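Local structure of particle-associated lyase (4Y9V) at residues Val419-Gly424 against Ala434-Ile439; Gly424-Val429 against Gly459-Asp464; Asp466-Trp471 against Ala501-Ile506. The protein probably cleaves the capsular polysaccharide of Acinetobacter baumannii as a lyase of the phage tailspike, whose trimer binds capsular saccharide. All blocks are in the same frame, centred on the assembly; numbering follows the deposited sequence.

Contact 1 of 3, residues Val419-Gly424 against Ala434-Ile439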
loop_
_atom_site.group_PDB
_atom_site.type_symbol
_atom_site.label_atom_id
_atom_site.label_comp_id
_atom_site.label_asym_id
_atom_site.label_seq_id
_atom_site.Cartn_x
_atom_site.Cartn_y
_atom_site.Cartn_z
ATOM N N VAL A 419 4.875 -2.272 19.407
ATOM C CA VAL A 419 4.123 -3.118 18.477
ATOM C C VAL A 419 2.857 -2.368 18.080
ATOM O O VAL A 419 2.092 -2.008 18.996
ATOM C CB VAL A 419 3.761 -4.481 19.083
ATOM C CG1 VAL A 419 2.923 -5.295 18.095
ATOM C CG2 VAL A 419 5.000 -5.246 19.501
ATOM N N LYS A 420 2.648 -2.191 16.797
ATOM C CA LYS A 420 1.523 -1.405 16.278
ATOM C C LYS A 420 0.720 -2.273 15.306
ATOM O O LYS A 420 1.100 -2.422 14.155
ATOM C CB LYS A 420 1.982 -0.114 15.599
ATOM C CG LYS A 420 0.908 0.934 15.407
ATOM C CD LYS A 420 1.437 2.335 15.020
ATOM C CE LYS A 420 0.354 3.369 15.040
ATOM N NZ LYS A 420 0.940 4.698 14.699
ATOM N N LEU A 421 -0.387 -2.868 15.804
ATOM C CA LEU A 421 -1.244 -3.766 15.025
ATOM C C LEU A 421 -2.483 -2.943 14.685
ATOM O O LEU A 421 -3.265 -2.611 15.560
ATOM C CB LEU A 421 -1.538 -5.023 15.838
ATOM C CG LEU A 421 -2.146 -6.193 15.056
ATOM C CD1 LEU A 421 -2.156 -7.429 15.975
ATOM C CD2 LEU A 421 -3.546 -5.936 14.522
ATOM N N ASP A 422 -2.578 -2.581 13.408
ATOM C CA ASP A 422 -3.553 -1.615 12.904
ATOM C C ASP A 422 -4.391 -2.289 11.829
ATOM O O ASP A 422 -3.928 -2.477 10.702
ATOM C CB ASP A 422 -2.821 -0.406 12.366
ATOM C CG ASP A 422 -3.637 0.691 11.810
ATOM O OD1 ASP A 422 -4.858 0.703 11.997
ATOM O OD2 ASP A 422 -3.016 1.594 11.126
ATOM N N GLY A 423 -5.610 -2.671 12.184
ATOM C CA GLY A 423 -6.506 -3.305 11.273
ATOM C C GLY A 423 -6.149 -4.766 10.988
ATOM O O GLY A 423 -5.192 -5.311 11.477
ATOM N N GLY A 424 -6.982 -5.369 10.143
ATOM C CA GLY A 424 -6.807 -6.707 9.655
ATOM C C GLY A 424 -7.868 -7.660 10.194
ATOM O O GLY A 424 -8.885 -7.256 10.772
ATOM N N ALA A 434 -5.678 -17.970 24.849
ATOM C CA ALA A 434 -5.108 -17.347 23.648
ATOM C C ALA A 434 -4.771 -15.882 23.895
ATOM O O ALA A 434 -5.532 -15.162 24.555
ATOM C CB ALA A 434 -6.070 -17.489 22.489
ATOM N N GLY A 435 -3.705 -15.420 23.285
ATOM C CA GLY A 435 -3.338 -14.023 23.278
ATOM C C GLY A 435 -3.083 -13.522 21.855
ATOM O O GLY A 435 -2.638 -14.264 20.997
ATOM N N ILE A 436 -3.346 -12.212 21.662
ATOM C CA ILE A 436 -3.023 -11.567 20.382
ATOM C C ILE A 436 -1.616 -11.026 20.381
ATOM O O ILE A 436 -0.798 -11.468 19.572
ATOM C CB ILE A 436 -4.104 -10.529 19.978
ATOM C CG1 ILE A 436 -5.504 -11.153 19.932
ATOM C CG2 ILE A 436 -3.730 -9.897 18.649
ATOM C CD1 ILE A 436 -5.622 -12.418 19.106
ATOM N N VAL A 437 -1.296 -10.066 21.263
ATOM C CA VAL A 437 0.073 -9.557 21.399
ATOM C C VAL A 437 0.555 -9.845 22.804
ATOM O O VAL A 437 -0.059 -9.422 23.779
ATOM C CB VAL A 437 0.170 -8.035 21.130
ATOM C CG1 VAL A 437 1.596 -7.546 21.332
ATOM C CG2 VAL A 437 -0.315 -7.682 19.731
ATOM N N THR A 438 1.680 -10.565 22.887
ATOM C CA THR A 438 2.366 -10.794 24.157
ATOM C C THR A 438 3.856 -10.463 23.982
ATOM O O THR A 438 4.482 -10.962 23.053
ATOM C CB THR A 438 2.226 -12.240 24.632
ATOM O OG1 THR A 438 0.838 -12.510 24.825
ATOM C CG2 THR A 438 2.999 -12.501 25.919
ATOM N N ILE A 439 4.387 -9.650 24.881
ATOM C CA ILE A 439 5.826 -9.393 24.984
ATOM C C ILE A 439 6.242 -9.875 26.392
ATOM O O ILE A 439 5.646 -9.430 27.378
ATOM C CB ILE A 439 6.171 -7.921 24.806
ATOM C CG1 ILE A 439 5.624 -7.332 23.478
ATOM C CG2 ILE A 439 7.687 -7.714 24.991
ATOM C CD1 ILE A 439 6.307 -7.909 22.239
#
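Inside the beta-helix of the tailspike, two strands on different faces of the coil meet through their side chains: Val419 and Leu421 of 417-422 face Ile436, Val437 and Ile439 of 435-441. The backbones stay well apart, with CA of Val419 8.1 Å from CA of Val437. Val419 uses both branches. CG1 of Val419, anti to the backbone N (chi1 177°), lies 4.2 Å from CG1 of Val437. CG2 of Val419 meets the tip of Ile439, CD1, at 4.0 Å. In both pairs the side chains lie antiparallel, each passing the other's flank.

Leu421 works through one methyl. CD1 of Leu421 touches CG2 of Ile436 at 4.0 Å and CG2 of Val437 at 4.2 Å. Leu421 meets Ile436 nearly at a right angle, whereas Leu421 and Val437 run past each other. All five residues are buried, and the contact between them is purely apolar. Val437 also packs on Val455 and Ile457 of strand 453-458, so the same core continues into the next coil. Lys420, between the two inward residues, points away and packs on Gly424 of the second subunit. Alternating inward and outward residues around an apolar interior are typical of the right-handed parallel beta-helix of pectin lyase-like proteins.

Contact 2 of 3, residues Gly424-Val429 against Gly459-Asp464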
loop_
_atom_site.group_PDB
_atom_site.type_symbol
_atom_site.label_atom_id
_atom_site.label_comp_id
_atom_site.label_asym_id
_atom_site.label_seq_id
_atom_site.Cartn_x
_atom_site.Cartn_y
_atom_site.Cartn_z
ATOM N N GLY A 424 -6.982 -5.369 10.143
ATOM C CA GLY A 424 -6.807 -6.707 9.655
ATOM C C GLY A 424 -7.868 -7.660 10.194
ATOM O O GLY A 424 -8.885 -7.256 10.772
ATOM N N CYS A 425 -7.619 -8.951 9.946
ATOM C CA CYS A 425 -8.581 -10.014 10.180
ATOM C C CYS A 425 -7.847 -11.216 10.788
ATOM O O CYS A 425 -6.978 -11.793 10.139
ATOM C CB CYS A 425 -9.235 -10.387 8.860
ATOM S SG CYS A 425 -10.435 -11.711 9.039
ATOM N N ILE A 426 -8.216 -11.578 12.013
ATOM C CA ILE A 426 -7.595 -12.664 12.720
ATOM C C ILE A 426 -8.592 -13.836 12.725
ATOM O O ILE A 426 -9.664 -13.731 13.315
ATOM C CB ILE A 426 -7.217 -12.266 14.168
ATOM C CG1 ILE A 426 -6.327 -11.017 14.203
ATOM C CG2 ILE A 426 -6.568 -13.453 14.868
ATOM C CD1 ILE A 426 -6.240 -10.368 15.553
ATOM N N ASN A 427 -8.222 -14.924 12.051
ATOM C CA ASN A 427 -9.070 -16.078 11.881
ATOM C C ASN A 427 -8.612 -17.234 12.746
ATOM O O ASN A 427 -7.410 -17.522 12.823
ATOM C CB ASN A 427 -9.011 -16.589 10.431
ATOM C CG ASN A 427 -9.561 -15.620 9.466
ATOM O OD1 ASN A 427 -10.774 -15.456 9.367
ATOM N ND2 ASN A 427 -8.743 -14.991 8.698
ATOM N N GLY A 428 -9.559 -17.937 13.363
ATOM C CA GLY A 428 -9.302 -19.191 14.000
ATOM C C GLY A 428 -10.244 -19.472 15.136
ATOM O O GLY A 428 -11.231 -18.770 15.334
ATOM N N VAL A 429 -9.933 -20.498 15.902
ATOM C CA VAL A 429 -10.743 -20.885 17.067
ATOM C C VAL A 429 -10.291 -20.217 18.343
ATOM O O VAL A 429 -11.129 -20.016 19.259
ATOM C CB VAL A 429 -10.784 -22.416 17.210
ATOM C CG1 VAL A 429 -11.593 -23.010 16.062
ATOM C CG2 VAL A 429 -9.426 -23.032 17.418
ATOM N N GLY A 459 -7.662 0.251 14.682
ATOM C CA GLY A 459 -7.981 0.115 13.277
ATOM C C GLY A 459 -9.068 -0.848 12.932
ATOM O O GLY A 459 -9.204 -1.247 11.778
ATOM N N GLY A 460 -9.858 -1.284 13.940
ATOM C CA GLY A 460 -10.980 -2.154 13.637
ATOM C C GLY A 460 -10.574 -3.561 13.276
ATOM O O GLY A 460 -11.307 -4.252 12.563
ATOM N N VAL A 461 -9.434 -4.010 13.775
ATOM C CA VAL A 461 -9.018 -5.388 13.602
ATOM C C VAL A 461 -10.080 -6.314 14.184
ATOM O O VAL A 461 -10.564 -6.097 15.309
ATOM C CB VAL A 461 -7.636 -5.631 14.223
ATOM C CG1 VAL A 461 -7.543 -5.249 15.705
ATOM C CG2 VAL A 461 -7.197 -7.091 14.015
ATOM N N SER A 462 -10.427 -7.346 13.432
ATOM C CA SER A 462 -11.438 -8.303 13.837
ATOM C C SER A 462 -10.786 -9.624 14.224
ATOM O O SER A 462 -9.684 -9.978 13.791
ATOM C CB SER A 462 -12.448 -8.551 12.736
ATOM O OG SER A 462 -11.838 -9.196 11.606
ATOM N N CYS A 463 -11.488 -10.384 15.062
ATOM C CA CYS A 463 -11.031 -11.679 15.513
ATOM C C CYS A 463 -12.247 -12.557 15.687
ATOM O O CYS A 463 -13.170 -12.193 16.433
ATOM C CB CYS A 463 -10.311 -11.512 16.874
ATOM S SG CYS A 463 -9.886 -13.060 17.699
ATOM N N ASP A 464 -12.259 -13.722 15.018
ATOM C CA ASP A 464 -13.406 -14.646 15.074
ATOM C C ASP A 464 -13.186 -15.817 16.029
ATOM O O ASP A 464 -13.897 -16.807 15.967
ATOM C CB ASP A 464 -13.891 -15.124 13.735
ATOM C CG ASP A 464 -12.991 -16.138 13.093
ATOM O OD1 ASP A 464 -11.838 -16.230 13.525
ATOM O OD2 ASP A 464 -13.497 -16.870 12.218
HETATM O O HOH W 1 -8.888 -3.380 9.028
HETATM O O HOH W 2 -11.881 -11.964 12.171
HETATM O O HOH W 3 -12.204 -17.873 10.161
HETATM O O HOH W 4 -13.568 -19.389 13.926
#
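Ile426 O is gripped by several groups. Asp464 N donates to Ile426 O at 3.1 Å, almost straight along the carbonyl bond. A water donates to Ile426 O at 3.1 Å and is also hydrogen-bonded to OG of Ser462. The CA-H of Cys463 points at the same oxygen.

Strands 424-427 and 461-463 run parallel here, their axes 12° apart. Ser462 bonds to Gly424 and Ile426, the residues flanking its bridge partner Cys425, as in parallel strands: Ser462 N donates to Gly424 O, and Ser462 O accepts N of Ile426 at 2.8 Å.

Beyond the strands, OD1 of Asp464 accepts the backbone N-H of Gly428 at 2.9 Å, through its syn lone pair. A water donates to OD2 of Asp464 at 2.6 Å and also to OD1 of Asn427. CG of Asp464 sits between its own backbone N and carbonyl carbon (chi1 74°), and from there the carboxylate reaches across to 424-429. Its plane stands 88° from the amide plane of Asn427. The amide keeps a separate anchor, as ND2 of Asn427 bonds to Tyr393 O on the preceding coil.

The two faces differ. Cys425 and Ser462 share one, where SG of Cys425 and OG of Ser462 are 3.9 Å apart; Cys425 also packs on Glu385 of the third subunit. On the other, CD1 of Ile426 meets CG2 of Val461 at 3.7 Å, while the CB atoms of Ile426 and Cys463 approach to 4.2 Å. Trp471 packs against all three of these residues from the interior. At the backbone angles of Gly424 and Gly428 a CB would press on the carbonyl O of the residue before. Equivalent strands of successive coils, stacked parallel and nearly in register, are the hallmark of the parallel beta-helix.

Contact 3 of 3, residues Asp466-Trp471 against Ala501-Ile506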
loop_
_atom_site.group_PDB
_atom_site.type_symbol
_atom_site.label_atom_id
_atom_site.label_comp_id
_atom_site.label_asym_id
_atom_site.label_seq_id
_atom_site.Cartn_x
_atom_site.Cartn_y
_atom_site.Cartn_z
ATOM N N ASP A 466 -13.460 -18.251 19.119
ATOM C CA ASP A 466 -14.523 -18.579 20.095
ATOM C C ASP A 466 -14.145 -18.179 21.509
ATOM O O ASP A 466 -15.032 -17.938 22.347
ATOM C CB ASP A 466 -14.862 -20.063 19.961
ATOM C CG ASP A 466 -15.297 -20.362 18.563
ATOM O OD1 ASP A 466 -16.290 -19.753 18.096
ATOM O OD2 ASP A 466 -14.603 -21.139 17.848
ATOM N N ALA A 467 -12.853 -18.145 21.811
ATOM C CA ALA A 467 -12.350 -17.740 23.118
ATOM C C ALA A 467 -11.040 -16.995 22.915
ATOM O O ALA A 467 -10.276 -17.318 21.992
ATOM C CB ALA A 467 -12.150 -18.944 24.025
ATOM N N LEU A 468 -10.795 -16.012 23.752
ATOM C CA LEU A 468 -9.564 -15.215 23.731
ATOM C C LEU A 468 -9.314 -14.734 25.127
ATOM O O LEU A 468 -10.199 -14.146 25.746
ATOM C CB LEU A 468 -9.744 -14.031 22.753
ATOM C CG LEU A 468 -8.533 -13.085 22.668
ATOM C CD1 LEU A 468 -7.312 -13.755 22.091
ATOM C CD2 LEU A 468 -8.901 -11.839 21.841
ATOM N N ARG A 469 -8.087 -14.929 25.645
ATOM C CA ARG A 469 -7.769 -14.426 26.967
ATOM C C ARG A 469 -7.431 -12.942 26.953
ATOM O O ARG A 469 -7.908 -12.207 27.831
ATOM C CB ARG A 469 -6.620 -15.217 27.615
ATOM C CG ARG A 469 -6.373 -14.858 29.043
ATOM C CD ARG A 469 -5.088 -15.502 29.664
ATOM N NE ARG A 469 -3.844 -14.642 29.377
ATOM C CZ ARG A 469 -2.815 -14.791 30.176
ATOM N NH1 ARG A 469 -2.398 -15.562 31.259
ATOM N NH2 ARG A 469 -1.823 -13.929 29.805
ATOM N N HIS A 470 -6.596 -12.492 26.023
ATOM C CA HIS A 470 -6.181 -11.089 26.024
ATOM C C HIS A 470 -5.836 -10.606 24.627
ATOM O O HIS A 470 -5.321 -11.356 23.795
ATOM C CB HIS A 470 -5.018 -10.814 26.972
ATOM C CG HIS A 470 -3.692 -11.407 26.583
ATOM N ND1 HIS A 470 -3.248 -12.597 27.089
ATOM C CD2 HIS A 470 -2.755 -10.928 25.731
ATOM C CE1 HIS A 470 -2.044 -12.800 26.519
ATOM N NE2 HIS A 470 -1.722 -11.830 25.703
ATOM N N TRP A 471 -6.043 -9.296 24.436
ATOM C CA TRP A 471 -5.508 -8.590 23.276
ATOM C C TRP A 471 -4.044 -8.201 23.487
ATOM O O TRP A 471 -3.229 -8.437 22.589
ATOM C CB TRP A 471 -6.381 -7.374 22.928
ATOM C CG TRP A 471 -7.639 -7.766 22.192
ATOM C CD1 TRP A 471 -8.860 -8.072 22.722
ATOM C CD2 TRP A 471 -7.748 -7.917 20.787
ATOM N NE1 TRP A 471 -9.740 -8.394 21.704
ATOM C CE2 TRP A 471 -9.087 -8.306 20.497
ATOM C CE3 TRP A 471 -6.860 -7.735 19.713
ATOM C CZ2 TRP A 471 -9.538 -8.529 19.202
ATOM C CZ3 TRP A 471 -7.324 -7.946 18.417
ATOM C CH2 TRP A 471 -8.648 -8.342 18.168
ATOM N N ALA A 501 -16.644 -14.894 23.111
ATOM C CA ALA A 501 -15.332 -14.345 23.449
ATOM C C ALA A 501 -15.471 -13.298 24.542
ATOM O O ALA A 501 -16.350 -12.436 24.466
ATOM C CB ALA A 501 -14.713 -13.767 22.179
ATOM N N ASN A 502 -14.577 -13.356 25.507
ATOM C CA ASN A 502 -14.619 -12.482 26.692
ATOM C C ASN A 502 -13.204 -12.089 27.111
ATOM O O ASN A 502 -12.774 -12.476 28.204
ATOM C CB ASN A 502 -15.363 -13.211 27.797
ATOM C CG ASN A 502 -15.563 -12.491 29.098
ATOM O OD1 ASN A 502 -15.778 -11.224 29.110
ATOM N ND2 ASN A 502 -15.548 -13.211 30.159
ATOM N N PRO A 503 -12.482 -11.382 26.247
ATOM C CA PRO A 503 -11.065 -11.145 26.517
ATOM C C PRO A 503 -10.851 -9.957 27.397
ATOM O O PRO A 503 -11.638 -9.004 27.447
ATOM C CB PRO A 503 -10.539 -10.819 25.128
ATOM C CG PRO A 503 -11.687 -10.055 24.472
ATOM C CD PRO A 503 -12.924 -10.802 24.999
ATOM N N TYR A 504 -9.656 -9.927 28.048
ATOM C CA TYR A 504 -9.097 -8.688 28.517
ATOM C C TYR A 504 -8.592 -7.871 27.317
ATOM O O TYR A 504 -7.886 -8.384 26.452
ATOM C CB TYR A 504 -7.908 -8.937 29.449
ATOM C CG TYR A 504 -8.296 -9.467 30.799
ATOM C CD1 TYR A 504 -8.666 -8.574 31.816
ATOM C CD2 TYR A 504 -8.354 -10.818 31.061
ATOM C CE1 TYR A 504 -9.048 -9.032 33.041
ATOM C CE2 TYR A 504 -8.721 -11.295 32.319
ATOM C CZ TYR A 504 -9.066 -10.354 33.297
ATOM O OH TYR A 504 -9.431 -10.862 34.532
ATOM N N LEU A 505 -8.879 -6.574 27.336
ATOM C CA LEU A 505 -8.228 -5.648 26.396
ATOM C C LEU A 505 -6.733 -5.620 26.684
ATOM O O LEU A 505 -5.894 -5.745 25.806
ATOM C CB LEU A 505 -8.899 -4.295 26.496
ATOM C CG LEU A 505 -10.372 -4.284 26.048
ATOM C CD1 LEU A 505 -11.091 -3.059 26.559
ATOM C CD2 LEU A 505 -10.477 -4.349 24.530
ATOM N N ILE A 506 -6.412 -5.433 27.982
ATOM C CA ILE A 506 -5.044 -5.434 28.501
ATOM C C ILE A 506 -5.058 -6.353 29.711
ATOM O O ILE A 506 -5.864 -6.147 30.626
ATOM C CB ILE A 506 -4.565 -4.011 28.872
ATOM C CG1 ILE A 506 -4.671 -3.077 27.675
ATOM C CG2 ILE A 506 -3.169 -4.087 29.452
ATOM C CD1 ILE A 506 -4.281 -1.647 27.997
HETATM O O HOH W 5 -12.865 -15.625 25.848
HETATM O O HOH W 6 -10.077 -13.422 29.509
#
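Arg469 O and Tyr504 O carry the two direct hydrogen bonds between 466-471 and 501-506. Tyr504 N donates to Arg469 O at 2.9 Å, from above the carbonyl plane. Trp471 N donates to Tyr504 O at the same length, nearly in line with the carbonyl. Together they make a short parallel bridge that pairs His470 with Tyr504. Arg469 O also lies in the plane of the Tyr504 ring, at its edge, 3.5 Å from CD2 of Tyr504.

Pro503 is the apolar centre. CB of Pro503 meets CD2 of Leu468 at 3.8 Å, and CG of Pro503 lies at the edge of the Trp471 indole, 3.8 Å from NE1 of Trp471. Leu468 CD2 in turn sits over one face of that indole, offset toward the rim.

Two waters extend the pairing toward Asn502. One accepts from the N-H groups of Leu468 and Asn502. The other is 3.0 Å from Arg469 O and also near Asn502 O, but has more acceptors in reach than protons to give.

Further out, in the conformer given, NE of Arg469 donates to ND1 of His470 at 3.1 Å, with guanidinium and imidazole nearly in one plane. CG of His470 sits between its own backbone N and carbonyl carbon (chi1 69°). NE2 of His470 pairs with Thr438 OG1 on the preceding coil, so both ring nitrogens are engaged. Arg469 also makes cation-pi contacts with Tyr507 and Trp473. Asp466 forms a salt bridge to Lys498. In that conformer ND1 accepts, which is consistent with a neutral imidazole carrying its proton on NE2.

How the contacts relate
All three contacts belong to neighbouring coils near the C-terminal end of the beta-helix, but they join them differently. Contact 1 spans the interior between two faces; it is wholly buried and wholly apolar. Contacts 2 and 3 join one coil to the next, with backbone hydrogen bonds and bound water. Both are largely buried but include partly exposed residues, and contact 3 also has exposed Asn502. Contact 2 has the longer regular pairing and reaches a subunit interface; contact 3 is a single bridge flanked by rings and charged groups, and no other chain touches it. Contacts 1 and 2 share Gly424, where the chain passes between strands. Trp471 of contact 3 packs on contacts 1 and 2, so the three share one core.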